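Local coordinates for uncharacterized protein (Proteus penneri, PDB 3RD4), which is of unknown function but folds as a small antiparallel beta-sheet protein of the DUF2500 family, found as four chains in its assembly, at residues V4-V9 against R71-G76; K15-N20 against Y37-F42. One frame throughout, in Å; residues are numbered along the deposited sequence.

Contact 1 (V4-V9 against R71-G76)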
ATOM      1  N   VAL B   4      16.186  -8.700 -19.976  1.00 59.99           N
ATOM      2  CA  VAL B   4      16.650  -7.616 -19.118  1.00 58.30           C
ATOM      3  C   VAL B   4      16.662  -6.284 -19.850  1.00 57.35           C
ATOM      4  O   VAL B   4      17.518  -6.051 -20.702  1.00 58.05           O
ATOM      5  CB  VAL B   4      18.085  -7.925 -18.588  1.00 57.95           C
ATOM      6  CG1 VAL B   4      18.953  -8.387 -19.726  1.00 58.29           C
ATOM      7  CG2 VAL B   4      18.697  -6.698 -17.926  1.00 56.28           C
ATOM      8  N   LYS B   5      15.715  -5.410 -19.514  1.00 55.61           N
ATOM      9  CA  LYS B   5      15.623  -4.094 -20.151  1.00 54.36           C
ATOM     10  C   LYS B   5      16.419  -2.992 -19.443  1.00 52.53           C
ATOM     11  O   LYS B   5      16.834  -3.135 -18.284  1.00 51.23           O
ATOM     12  CB  LYS B   5      14.154  -3.647 -20.258  1.00 55.98           C
ATOM     13  CG  LYS B   5      13.476  -3.914 -21.602  1.00 58.78           C
ATOM     14  CD  LYS B   5      12.884  -5.315 -21.680  1.00 61.32           C
ATOM     15  CE  LYS B   5      12.234  -5.577 -23.043  1.00 62.31           C
ATOM     16  NZ  LYS B   5      11.780  -7.002 -23.187  1.00 63.70           N
ATOM     17  N   LEU B   6      16.632  -1.894 -20.168  1.00 50.81           N
ATOM     18  CA  LEU B   6      17.330  -0.733 -19.635  1.00 50.10           C
ATOM     19  C   LEU B   6      16.330   0.412 -19.440  1.00 50.18           C
ATOM     20  O   LEU B   6      15.351   0.534 -20.177  1.00 49.92           O
ATOM     21  CB  LEU B   6      18.436  -0.253 -20.580  1.00 48.85           C
ATOM     22  CG  LEU B   6      19.196   0.949 -19.985  1.00 48.75           C
ATOM     23  CD1 LEU B   6      20.511   0.458 -19.391  1.00 48.21           C
ATOM     24  CD2 LEU B   6      19.458   2.024 -21.037  1.00 46.81           C
ATOM     25  N   TYR B   7      16.578   1.235 -18.427  1.00 50.13           N
ATOM     26  CA  TYR B   7      15.737   2.383 -18.135  1.00 49.77           C
ATOM     27  C   TYR B   7      16.641   3.542 -17.714  1.00 49.69           C
ATOM     28  O   TYR B   7      17.253   3.495 -16.644  1.00 50.09           O
ATOM     29  CB  TYR B   7      14.752   2.093 -16.994  1.00 50.97           C
ATOM     30  CG  TYR B   7      13.828   0.919 -17.205  1.00 53.96           C
ATOM     31  CD1 TYR B   7      14.136  -0.335 -16.667  1.00 55.94           C
ATOM     32  CD2 TYR B   7      12.642   1.056 -17.929  1.00 54.16           C
ATOM     33  CE1 TYR B   7      13.286  -1.435 -16.841  1.00 56.27           C
ATOM     34  CE2 TYR B   7      11.780  -0.037 -18.112  1.00 55.85           C
ATOM     35  CZ  TYR B   7      12.113  -1.282 -17.563  1.00 57.03           C
ATOM     36  OH  TYR B   7      11.289  -2.376 -17.738  1.00 58.11           O
ATOM     37  N   MET B   8      16.753   4.564 -18.564  1.00 48.66           N
ATOM     38  CA  MET B   8      17.556   5.740 -18.237  1.00 47.20           C
ATOM     39  C   MET B   8      16.776   6.391 -17.112  1.00 46.94           C
ATOM     40  O   MET B   8      15.638   6.823 -17.299  1.00 47.30           O
ATOM     41  CB  MET B   8      17.664   6.661 -19.447  1.00 47.16           C
ATOM     42  CG  MET B   8      18.434   6.018 -20.596  1.00 45.14           C
ATOM     43  SD  MET B   8      20.023   5.387 -20.000  1.00 41.89           S
ATOM     44  CE  MET B   8      20.725   6.923 -19.271  1.00 40.56           C
ATOM     45  N   VAL B   9      17.388   6.466 -15.940  1.00 46.24           N
ATOM     46  CA  VAL B   9      16.671   6.967 -14.793  1.00 44.17           C
ATOM     47  C   VAL B   9      17.407   7.975 -13.931  1.00 43.37           C
ATOM     48  O   VAL B   9      18.534   8.352 -14.217  1.00 42.87           O
ATOM     49  CB  VAL B   9      16.229   5.757 -13.942  1.00 44.22           C
ATOM     50  CG1 VAL B   9      17.390   5.228 -13.123  1.00 42.43           C
ATOM     51  CG2 VAL B   9      15.068   6.130 -13.090  1.00 47.12           C
ATOM     52  N   ARG B  71      21.959   4.315 -15.737  1.00 39.28           N
ATOM     53  CA  ARG B  71      21.232   3.263 -16.406  1.00 40.80           C
ATOM     54  C   ARG B  71      20.708   2.339 -15.336  1.00 40.36           C
ATOM     55  O   ARG B  71      21.420   2.013 -14.387  1.00 40.96           O
ATOM     56  CB  ARG B  71      22.158   2.492 -17.332  1.00 44.34           C
ATOM     57  CG  ARG B  71      22.663   3.303 -18.487  1.00 50.03           C
ATOM     58  CD  ARG B  71      23.541   2.453 -19.384  1.00 54.95           C
ATOM     59  NE  ARG B  71      24.702   1.949 -18.660  1.00 57.15           N
ATOM     60  CZ  ARG B  71      25.614   2.730 -18.093  1.00 58.25           C
ATOM     61  NH1 ARG B  71      25.504   4.055 -18.160  1.00 58.64           N
ATOM     62  NH2 ARG B  71      26.639   2.186 -17.461  1.00 58.30           N
ATOM     63  N   LEU B  72      19.458   1.929 -15.477  1.00 39.07           N
ATOM     64  CA  LEU B  72      18.864   1.011 -14.525  1.00 37.75           C
ATOM     65  C   LEU B  72      18.584  -0.285 -15.276  1.00 38.26           C
ATOM     66  O   LEU B  72      17.974  -0.259 -16.337  1.00 38.21           O
ATOM     67  CB  LEU B  72      17.564   1.606 -13.975  1.00 35.64           C
ATOM     68  CG  LEU B  72      16.568   0.649 -13.325  1.00 33.56           C
ATOM     69  CD1 LEU B  72      17.227  -0.048 -12.163  1.00 33.92           C
ATOM     70  CD2 LEU B  72      15.352   1.412 -12.863  1.00 33.36           C
ATOM     71  N   PHE B  73      19.059  -1.414 -14.766  1.00 38.68           N
ATOM     72  CA  PHE B  73      18.782  -2.687 -15.433  1.00 38.33           C
ATOM     73  C   PHE B  73      17.751  -3.443 -14.607  1.00 38.25           C
ATOM     74  O   PHE B  73      17.871  -3.557 -13.384  1.00 37.74           O
ATOM     75  CB  PHE B  73      20.050  -3.546 -15.570  1.00 38.35           C
ATOM     76  CG  PHE B  73      21.127  -2.922 -16.409  1.00 38.26           C
ATOM     77  CD1 PHE B  73      22.058  -2.061 -15.839  1.00 38.86           C
ATOM     78  CD2 PHE B  73      21.193  -3.171 -17.773  1.00 37.25           C
ATOM     79  CE1 PHE B  73      23.043  -1.454 -16.618  1.00 39.42           C
ATOM     80  CE2 PHE B  73      22.171  -2.571 -18.562  1.00 38.27           C
ATOM     81  CZ  PHE B  73      23.099  -1.707 -17.982  1.00 39.06           C
ATOM     82  N   MET B  74      16.729  -3.957 -15.270  1.00 38.71           N
ATOM     83  CA  MET B  74      15.706  -4.701 -14.560  1.00 39.88           C
ATOM     84  C   MET B  74      15.341  -5.949 -15.321  1.00 41.37           C
ATOM     85  O   MET B  74      15.240  -5.934 -16.547  1.00 41.32           O
ATOM     86  CB  MET B  74      14.446  -3.859 -14.381  1.00 40.12           C
ATOM     87  CG  MET B  74      14.424  -2.957 -13.163  1.00 40.05           C
ATOM     88  SD  MET B  74      12.923  -1.959 -13.167  1.00 39.97           S
ATOM     89  CE  MET B  74      11.719  -3.229 -12.906  1.00 37.41           C
ATOM     90  N   GLN B  75      15.154  -7.033 -14.583  1.00 43.56           N
ATOM     91  CA  GLN B  75      14.754  -8.296 -15.177  1.00 45.62           C
ATOM     92  C   GLN B  75      13.278  -8.333 -14.829  1.00 46.44           C
ATOM     93  O   GLN B  75      12.899  -8.623 -13.685  1.00 45.78           O
ATOM     94  CB  GLN B  75      15.477  -9.455 -14.511  1.00 47.28           C
ATOM     95  CG  GLN B  75      15.671 -10.652 -15.396  1.00 51.19           C
ATOM     96  CD  GLN B  75      15.948 -11.891 -14.586  1.00 55.35           C
ATOM     97  OE1 GLN B  75      15.039 -12.443 -13.962  1.00 57.24           O
ATOM     98  NE2 GLN B  75      17.206 -12.329 -14.567  1.00 55.65           N
ATOM     99  N   GLY B  76      12.446  -8.014 -15.814  1.00 47.13           N
ATOM    100  CA  GLY B  76      11.025  -7.980 -15.562  1.00 47.83           C
ATOM    101  C   GLY B  76      10.746  -6.831 -14.608  1.00 49.24           C
ATOM    102  O   GLY B  76      10.877  -5.653 -14.982  1.00 48.84           O
TER
HETATM  103  O   HOH W   1      12.143  -5.678 -17.703  1.00 46.21           O
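The Phe73 ring carries Leu6 CD1 over one face, in a CH-pi contact 3.9 Å from the ring centroid. Val4 CG2 lies at the ring's edge. With Leu6 CG anti to the backbone N (chi1 -178°), the branch is turned so that CD1 comes over the ring. Leu6 CD1 also packs on Arg71 CB, CG and CD, while the guanidinium leads off to a salt bridge with Glu83. The Tyr7 ring has Met74 CB at its edge, 3.6 Å from CE1. Met74 SD stands oblique to this ring in a Met-aromatic contact, 4.6 Å from the centroid.

Strand 4-20 is the central strand of the five-stranded antiparallel sheet, with 69-75 between it and 78-84. Tyr7 and Leu72 form a hydrogen-bonded pair, Tyr7 N to Leu72 O and Leu72 N to Tyr7 O both at 2.9 Å. Leu72 N sits above the carbonyl plane of Tyr7. Met74 N to Lys5 O is a straighter bond (165°), while the return bond from Lys5 N is weak.

Leu72 CB packs against Val9 CG1 on the Tyr7 face, where Phe42 and Phe79 also touch Leu72. A water donates to Gly76 O at 3.0 Å, held weakly by Tyr7 OH and Met74 O.

Contact 2 (K15-N20 against Y37-F42)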
ATOM      1  N   LYS B  15      14.793   4.848   1.150  1.00 34.40           N
ATOM      2  CA  LYS B  15      14.351   4.628   2.533  1.00 32.95           C
ATOM      3  C   LYS B  15      14.449   3.174   2.960  1.00 32.47           C
ATOM      4  O   LYS B  15      14.242   2.268   2.154  1.00 32.19           O
ATOM      5  CB  LYS B  15      12.896   5.068   2.729  1.00 32.76           C
ATOM      6  CG  LYS B  15      11.861   4.198   1.987  1.00 32.67           C
ATOM      7  CD  LYS B  15      10.492   4.217   2.656  1.00 30.19           C
ATOM      8  CE  LYS B  15       9.994   5.618   2.865  1.00 30.29           C
ATOM      9  NZ  LYS B  15       8.748   5.612   3.653  1.00 30.90           N
ATOM     10  N   GLU B  16      14.753   2.958   4.234  1.00 33.33           N
ATOM     11  CA  GLU B  16      14.838   1.612   4.777  1.00 35.09           C
ATOM     12  C   GLU B  16      13.510   1.295   5.485  1.00 35.22           C
ATOM     13  O   GLU B  16      12.964   2.134   6.197  1.00 35.26           O
ATOM     14  CB  GLU B  16      15.990   1.511   5.765  1.00 36.58           C
ATOM     15  CG  GLU B  16      16.588   0.127   5.809  1.00 43.55           C
ATOM     16  CD  GLU B  16      17.705  -0.016   6.834  1.00 47.94           C
ATOM     17  OE1 GLU B  16      18.562   0.899   6.926  1.00 47.91           O
ATOM     18  OE2 GLU B  16      17.723  -1.065   7.537  1.00 49.83           O
ATOM     19  N   ILE B  17      12.986   0.089   5.283  1.00 35.10           N
ATOM     20  CA  ILE B  17      11.731  -0.302   5.913  1.00 34.51           C
ATOM     21  C   ILE B  17      11.868  -1.566   6.761  1.00 34.78           C
ATOM     22  O   ILE B  17      11.930  -2.675   6.208  1.00 32.98           O
ATOM     23  CB  ILE B  17      10.665  -0.567   4.865  1.00 33.77           C
ATOM     24  CG1 ILE B  17      10.563   0.632   3.933  1.00 33.63           C
ATOM     25  CG2 ILE B  17       9.339  -0.863   5.550  1.00 31.57           C
ATOM     26  CD1 ILE B  17       9.604   0.424   2.772  1.00 34.83           C
ATOM     27  N   ALA B  18      11.929  -1.408   8.085  1.00 34.00           N
ATOM     28  CA  ALA B  18      12.035  -2.569   8.969  1.00 34.45           C
ATOM     29  C   ALA B  18      10.604  -2.936   9.340  1.00 34.98           C
ATOM     30  O   ALA B  18       9.962  -2.219  10.088  1.00 38.01           O
ATOM     31  CB  ALA B  18      12.846  -2.223  10.218  1.00 30.27           C
ATOM     32  N   ALA B  19      10.079  -4.035   8.813  1.00 35.49           N
ATOM     33  CA  ALA B  19       8.699  -4.391   9.137  1.00 36.05           C
ATOM     34  C   ALA B  19       8.464  -5.719   9.860  1.00 36.83           C
ATOM     35  O   ALA B  19       8.955  -6.766   9.434  1.00 34.98           O
ATOM     36  CB  ALA B  19       7.866  -4.361   7.881  1.00 34.77           C
ATOM     37  N   ASN B  20       7.698  -5.658  10.954  1.00 39.00           N
ATOM     38  CA  ASN B  20       7.337  -6.856  11.716  1.00 39.90           C
ATOM     39  C   ASN B  20       6.438  -7.691  10.817  1.00 40.90           C
ATOM     40  O   ASN B  20       5.436  -7.194  10.319  1.00 39.25           O
ATOM     41  CB  ASN B  20       6.531  -6.511  12.975  1.00 37.53           C
ATOM     42  CG  ASN B  20       7.391  -6.016  14.107  1.00 37.34           C
ATOM     43  OD1 ASN B  20       8.591  -6.320  14.179  1.00 37.71           O
ATOM     44  ND2 ASN B  20       6.779  -5.263  15.025  1.00 35.43           N
ATOM     45  N   TYR B  37      13.743  -3.948   4.320  1.00 47.12           N
ATOM     46  CA  TYR B  37      13.504  -3.614   2.926  1.00 46.48           C
ATOM     47  C   TYR B  37      14.257  -2.352   2.547  1.00 45.88           C
ATOM     48  O   TYR B  37      14.089  -1.299   3.164  1.00 47.10           O
ATOM     49  CB  TYR B  37      12.008  -3.412   2.679  1.00 47.63           C
ATOM     50  CG  TYR B  37      11.172  -4.664   2.851  1.00 48.86           C
ATOM     51  CD1 TYR B  37      11.260  -5.717   1.937  1.00 48.53           C
ATOM     52  CD2 TYR B  37      10.293  -4.798   3.932  1.00 48.66           C
ATOM     53  CE1 TYR B  37      10.494  -6.869   2.096  1.00 49.02           C
ATOM     54  CE2 TYR B  37       9.527  -5.947   4.098  1.00 48.95           C
ATOM     55  CZ  TYR B  37       9.630  -6.977   3.177  1.00 49.20           C
ATOM     56  OH  TYR B  37       8.871  -8.115   3.328  1.00 49.38           O
ATOM     57  N   TYR B  38      15.086  -2.456   1.525  1.00 43.48           N
ATOM     58  CA  TYR B  38      15.855  -1.316   1.078  1.00 41.45           C
ATOM     59  C   TYR B  38      15.252  -0.843  -0.228  1.00 40.90           C
ATOM     60  O   TYR B  38      15.605  -1.335  -1.299  1.00 41.64           O
ATOM     61  CB  TYR B  38      17.292  -1.766   0.897  1.00 39.53           C
ATOM     62  CG  TYR B  38      17.832  -2.362   2.160  1.00 38.48           C
ATOM     63  CD1 TYR B  38      18.248  -1.546   3.209  1.00 38.86           C
ATOM     64  CD2 TYR B  38      17.926  -3.736   2.320  1.00 37.10           C
ATOM     65  CE1 TYR B  38      18.754  -2.086   4.385  1.00 37.37           C
ATOM     66  CE2 TYR B  38      18.432  -4.289   3.499  1.00 36.67           C
ATOM     67  CZ  TYR B  38      18.847  -3.455   4.523  1.00 36.26           C
ATOM     68  OH  TYR B  38      19.378  -3.975   5.677  1.00 35.61           O
ATOM     69  N   GLN B  39      14.329   0.106  -0.154  1.00 39.64           N
ATOM     70  CA  GLN B  39      13.702   0.569  -1.383  1.00 38.64           C
ATOM     71  C   GLN B  39      14.182   1.916  -1.862  1.00 37.79           C
ATOM     72  O   GLN B  39      14.395   2.832  -1.076  1.00 38.57           O
ATOM     73  CB  GLN B  39      12.186   0.630  -1.228  1.00 37.80           C
ATOM     74  CG  GLN B  39      11.706   1.950  -0.704  1.00 35.69           C
ATOM     75  CD  GLN B  39      10.223   2.124  -0.853  1.00 35.22           C
ATOM     76  OE1 GLN B  39       9.739   3.244  -0.912  1.00 35.71           O
ATOM     77  NE2 GLN B  39       9.491   1.023  -0.903  1.00 33.17           N
ATOM     78  N   VAL B  40      14.362   2.027  -3.167  1.00 37.66           N
ATOM     79  CA  VAL B  40      14.774   3.289  -3.754  1.00 37.94           C
ATOM     80  C   VAL B  40      13.820   3.604  -4.896  1.00 37.49           C
ATOM     81  O   VAL B  40      13.403   2.719  -5.636  1.00 36.86           O
ATOM     82  CB  VAL B  40      16.275   3.272  -4.241  1.00 37.13           C
ATOM     83  CG1 VAL B  40      16.705   1.901  -4.648  1.00 37.97           C
ATOM     84  CG2 VAL B  40      16.446   4.213  -5.408  1.00 37.72           C
ATOM     85  N   THR B  41      13.434   4.866  -5.004  1.00 38.22           N
ATOM     86  CA  THR B  41      12.515   5.273  -6.058  1.00 39.35           C
ATOM     87  C   THR B  41      13.254   5.846  -7.274  1.00 39.40           C
ATOM     88  O   THR B  41      13.904   6.892  -7.184  1.00 39.99           O
ATOM     89  CB  THR B  41      11.517   6.322  -5.531  1.00 39.16           C
ATOM     90  OG1 THR B  41      10.779   5.764  -4.439  1.00 39.07           O
ATOM     91  CG2 THR B  41      10.544   6.723  -6.618  1.00 39.41           C
ATOM     92  N   PHE B  42      13.151   5.151  -8.405  1.00 38.67           N
ATOM     93  CA  PHE B  42      13.782   5.579  -9.649  1.00 36.91           C
ATOM     94  C   PHE B  42      12.748   6.249 -10.548  1.00 37.71           C
ATOM     95  O   PHE B  42      11.635   5.743 -10.692  1.00 37.51           O
ATOM     96  CB  PHE B  42      14.360   4.380 -10.393  1.00 35.88           C
ATOM     97  CG  PHE B  42      15.437   3.665  -9.644  1.00 36.18           C
ATOM     98  CD1 PHE B  42      15.147   2.527  -8.909  1.00 36.94           C
ATOM     99  CD2 PHE B  42      16.740   4.129  -9.671  1.00 35.39           C
ATOM    100  CE1 PHE B  42      16.138   1.867  -8.210  1.00 35.36           C
ATOM    101  CE2 PHE B  42      17.735   3.475  -8.975  1.00 35.51           C
ATOM    102  CZ  PHE B  42      17.433   2.340  -8.245  1.00 35.48           C
TER
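Strands 4-20 and 34-44 run antiparallel here, and backbone bonds satisfy the backbone N and O of both Lys15 and Gln39. Lys15 N gives to Gln39 O at 3.0 Å, nearly along the C=O axis. Gln39 N returns a bond to Lys15 O at 3.2 Å, with similar direction at the acceptor. Ile17 N gives to Tyr37 O at 2.8 Å, in the carbonyl plane. The bond from Tyr37 N to Ile17 O is bent (124°) and weak. Glu16 and Tyr38 form the non-hydrogen-bonded pair between them, and Glu16 CA makes a CA-H...O contact with Tyr37 O. Tyr38 turns its own backbone the other way, to Ile56 on strand 50-56.

Lys15 and Gln39 lie side by side on one face. Both have CG in the crowded position between N and the carbonyl carbon, and their CG atoms meet at 3.5 Å. Ile17 CD1 comes across to Gln39 NE2 at 3.7 Å, a packing contact, and Ile17 CB rests on Tyr37 CB at 3.8 Å.

On the other face Glu16 runs extended alongside Tyr38. Its CD lies 3.4 Å from Tyr38 CE1, with carboxylate and ring planes 39° apart. Tyr61 touches both of these side chains.

The charged ends are paired across the subunit interface. Lys15 NZ makes a salt bridge with Asp51 of the second subunit, and Glu16 OE2 one with Lys50 of that chain. Residues 16-19 also pair there in a parallel beta ladder. Lys15 and Glu16 thus pack by their carbons within the chain and bond by their charges between chains. Each of these opposite charges is matched by a residue of the second subunit, so both are probably partly neutralised there.

Contacts 1 and 2 both use the long strand 4-20, contact 1 near its start and contact 2 near its end. Their centres are 19 Å apart, on opposite sides of the chain's centre. Strand 4-20 lies between 34-44 on one side and 69-75 on the other, so all the segments belong to one antiparallel sheet. Along the chain the order is 4-9, 15-20, 37-42, 71-76, with contact 2 lying within the span of contact 1. The two contacts touch at Phe42, whose CB is 3.3 Å from Val9 CG2. Contact 1 touches no other chain of the assembly, whereas contact 2 faces two, so one strand serves both fold and assembly.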